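Local coordinates for protein probable amino acid aminotransferase (Mycobacterium tuberculosis, PDB 6Q1S) that is a probable amino acid aminotransferase of the class IV family that binds 4'-deoxy-4'-aminopyridoxal-5'-phosphate and 2-oxoglutaric acid, at residues L91-S96 with A107-S112. Sequence-based numbering, arbitrary orientation.
Sequences LRLIYS and AYVMVS
R92 and M110 form one hydrogen-bonded pair of this antiparallel beta hairpin, I94 and Y108 the next. R92 N reaches M110 O at 2.6 Å, and M110 N returns to R92 O; I94 and Y108 exchange the same two bonds, with Y108 N to I94 O at 2.9 Å. Between and beside them, L91–V111, L93–V109 and Y95–A107 are non-hydrogen-bonded pairs, and A107 CA adds a CA-H...O contact of 3.2 Å to I94 O.

R92, I94, Y108 and M110 share one face of the sheet, which is turned to the second subunit and brings the hairpin into the dimer contact. Y108 holds CG between its backbone N and carbonyl carbon (chi1 62°), and its ring lies against I94, whose CB makes a CH-pi contact 3.8 Å from the ring centroid. M110, bent at chi3 (46°), lays CE over one face of the R92 guanidinium, 3.8 Å from NH2; S112 OG sits at the edge of that group, close to NH2 but not hydrogen-bonded to it. R92 NH1 makes a salt bridge to E100 of the second subunit, and Y108 OH bonds to A21 O of that subunit, whose V27 also packs on R92, I94 and M110.

On the other face carbon meets carbon: L93 CD2 meets V109 CG2 at 3.6 Å, L91 CD1 touches V111 CG2 at 3.7 Å, and Y95 CD1 abuts A107 CB, while Y95 OH bonds to P63 O.

Helix 67-84 covers this second face through W70, V74 and W81, joined by L50 and A57 of helix 46-59. Within the five-stranded antiparallel sheet, strand 31-39 flanks strand 89-96, and strand 3-6 flanks strand 106-113.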
loop_
_atom_site.group_PDB
_atom_site.type_symbol
_atom_site.label_atom_id
_atom_site.label_comp_id
_atom_site.label_asym_id
_atom_site.label_seq_id
_atom_site.Cartn_x
_atom_site.Cartn_y
_atom_site.Cartn_z
ATOM N N LEU B 91 -9.811 13.460 -12.958
ATOM C CA LEU B 91 -10.733 13.526 -11.833
ATOM C C LEU B 91 -10.569 12.275 -10.980
ATOM O O LEU B 91 -10.634 11.154 -11.495
ATOM C CB LEU B 91 -12.177 13.661 -12.322
ATOM C CG LEU B 91 -13.241 14.020 -11.285
ATOM C CD1 LEU B 91 -14.259 14.982 -11.875
ATOM C CD2 LEU B 91 -13.931 12.764 -10.792
ATOM N N ARG B 92 -10.364 12.470 -9.679
ATOM C CA ARG B 92 -10.124 11.368 -8.760
ATOM C C ARG B 92 -11.056 11.479 -7.562
ATOM O O ARG B 92 -11.302 12.577 -7.058
ATOM C CB ARG B 92 -8.665 11.342 -8.278
ATOM C CG ARG B 92 -7.717 10.619 -9.223
ATOM C CD ARG B 92 -6.259 10.838 -8.837
ATOM N NE ARG B 92 -5.869 12.245 -8.800
ATOM C CZ ARG B 92 -4.679 12.669 -8.383
ATOM N NH1 ARG B 92 -3.768 11.794 -7.978
ATOM N NH2 ARG B 92 -4.399 13.965 -8.370
ATOM N N LEU B 93 -11.582 10.337 -7.125
ATOM C CA LEU B 93 -12.428 10.239 -5.940
ATOM C C LEU B 93 -11.623 9.610 -4.812
ATOM O O LEU B 93 -11.219 8.451 -4.916
ATOM C CB LEU B 93 -13.671 9.397 -6.224
ATOM C CG LEU B 93 -14.221 9.471 -7.644
ATOM C CD1 LEU B 93 -15.307 8.429 -7.852
ATOM C CD2 LEU B 93 -14.757 10.858 -7.900
ATOM N N ILE B 94 -11.399 10.360 -3.738
ATOM C CA ILE B 94 -10.623 9.880 -2.599
ATOM C C ILE B 94 -11.588 9.536 -1.473
ATOM O O ILE B 94 -12.359 10.390 -1.023
ATOM C CB ILE B 94 -9.587 10.916 -2.141
ATOM C CG1 ILE B 94 -8.766 11.411 -3.332
ATOM C CG2 ILE B 94 -8.683 10.320 -1.070
ATOM C CD1 ILE B 94 -7.908 10.341 -3.970
ATOM N N TYR B 95 -11.545 8.285 -1.016
ATOM C CA TYR B 95 -12.457 7.776 0.008
ATOM C C TYR B 95 -11.616 7.028 1.038
ATOM O O TYR B 95 -11.212 5.884 0.809
ATOM C CB TYR B 95 -13.526 6.881 -0.611
ATOM C CG TYR B 95 -14.631 6.466 0.336
ATOM C CD1 TYR B 95 -15.145 7.356 1.269
ATOM C CD2 TYR B 95 -15.180 5.192 0.272
ATOM C CE1 TYR B 95 -16.161 6.978 2.131
ATOM C CE2 TYR B 95 -16.197 4.807 1.125
ATOM C CZ TYR B 95 -16.684 5.701 2.052
ATOM O OH TYR B 95 -17.698 5.319 2.903
ATOM N N SER B 96 -11.362 7.672 2.172
ATOM C CA SER B 96 -10.505 7.130 3.212
ATOM C C SER B 96 -11.314 6.789 4.454
ATOM O O SER B 96 -12.445 7.248 4.631
ATOM C CB SER B 96 -9.404 8.129 3.581
ATOM O OG SER B 96 -9.086 8.050 4.959
ATOM N N ALA B 107 -13.832 11.770 2.522
ATOM C CA ALA B 107 -14.317 11.594 1.159
ATOM C C ALA B 107 -14.307 12.933 0.440
ATOM O O ALA B 107 -14.894 13.900 0.932
ATOM C CB ALA B 107 -15.729 11.002 1.158
ATOM N N TYR B 108 -13.641 12.994 -0.712
ATOM C CA TYR B 108 -13.654 14.212 -1.512
ATOM C C TYR B 108 -13.350 13.867 -2.963
ATOM O O TYR B 108 -12.941 12.750 -3.292
ATOM C CB TYR B 108 -12.672 15.261 -0.974
ATOM C CG TYR B 108 -11.216 14.854 -0.985
ATOM C CD1 TYR B 108 -10.653 14.184 0.094
ATOM C CD2 TYR B 108 -10.398 15.164 -2.062
ATOM C CE1 TYR B 108 -9.320 13.821 0.092
ATOM C CE2 TYR B 108 -9.064 14.805 -2.073
ATOM C CZ TYR B 108 -8.530 14.135 -0.993
ATOM O OH TYR B 108 -7.202 13.780 -1.001
ATOM N N VAL B 109 -13.556 14.857 -3.829
ATOM C CA VAL B 109 -13.351 14.735 -5.266
ATOM C C VAL B 109 -12.307 15.757 -5.689
ATOM O O VAL B 109 -12.336 16.909 -5.243
ATOM C CB VAL B 109 -14.675 14.946 -6.033
ATOM C CG1 VAL B 109 -14.419 15.199 -7.511
ATOM C CG2 VAL B 109 -15.591 13.753 -5.843
ATOM N N MET B 110 -11.382 15.334 -6.549
ATOM C CA MET B 110 -10.255 16.167 -6.945
ATOM C C MET B 110 -10.030 16.081 -8.446
ATOM O O MET B 110 -9.992 14.982 -9.006
ATOM C CB MET B 110 -8.986 15.745 -6.199
ATOM C CG MET B 110 -7.745 16.489 -6.625
ATOM S SD MET B 110 -6.380 16.229 -5.482
ATOM C CE MET B 110 -6.474 14.454 -5.271
ATOM N N VAL B 111 -9.877 17.238 -9.089
ATOM C CA VAL B 111 -9.550 17.319 -10.507
ATOM C C VAL B 111 -8.176 17.957 -10.647
ATOM O O VAL B 111 -7.871 18.952 -9.979
ATOM C CB VAL B 111 -10.609 18.121 -11.291
ATOM C CG1 VAL B 111 -10.456 17.877 -12.783
ATOM C CG2 VAL B 111 -12.008 17.760 -10.821
ATOM N N SER B 112 -7.354 17.394 -11.523
ATOM C CA SER B 112 -5.987 17.842 -11.736
ATOM C C SER B 112 -5.671 17.752 -13.220
ATOM O O SER B 112 -6.376 17.067 -13.968
ATOM C CB SER B 112 -4.996 17.000 -10.921
ATOM O OG SER B 112 -5.186 17.195 -9.529
#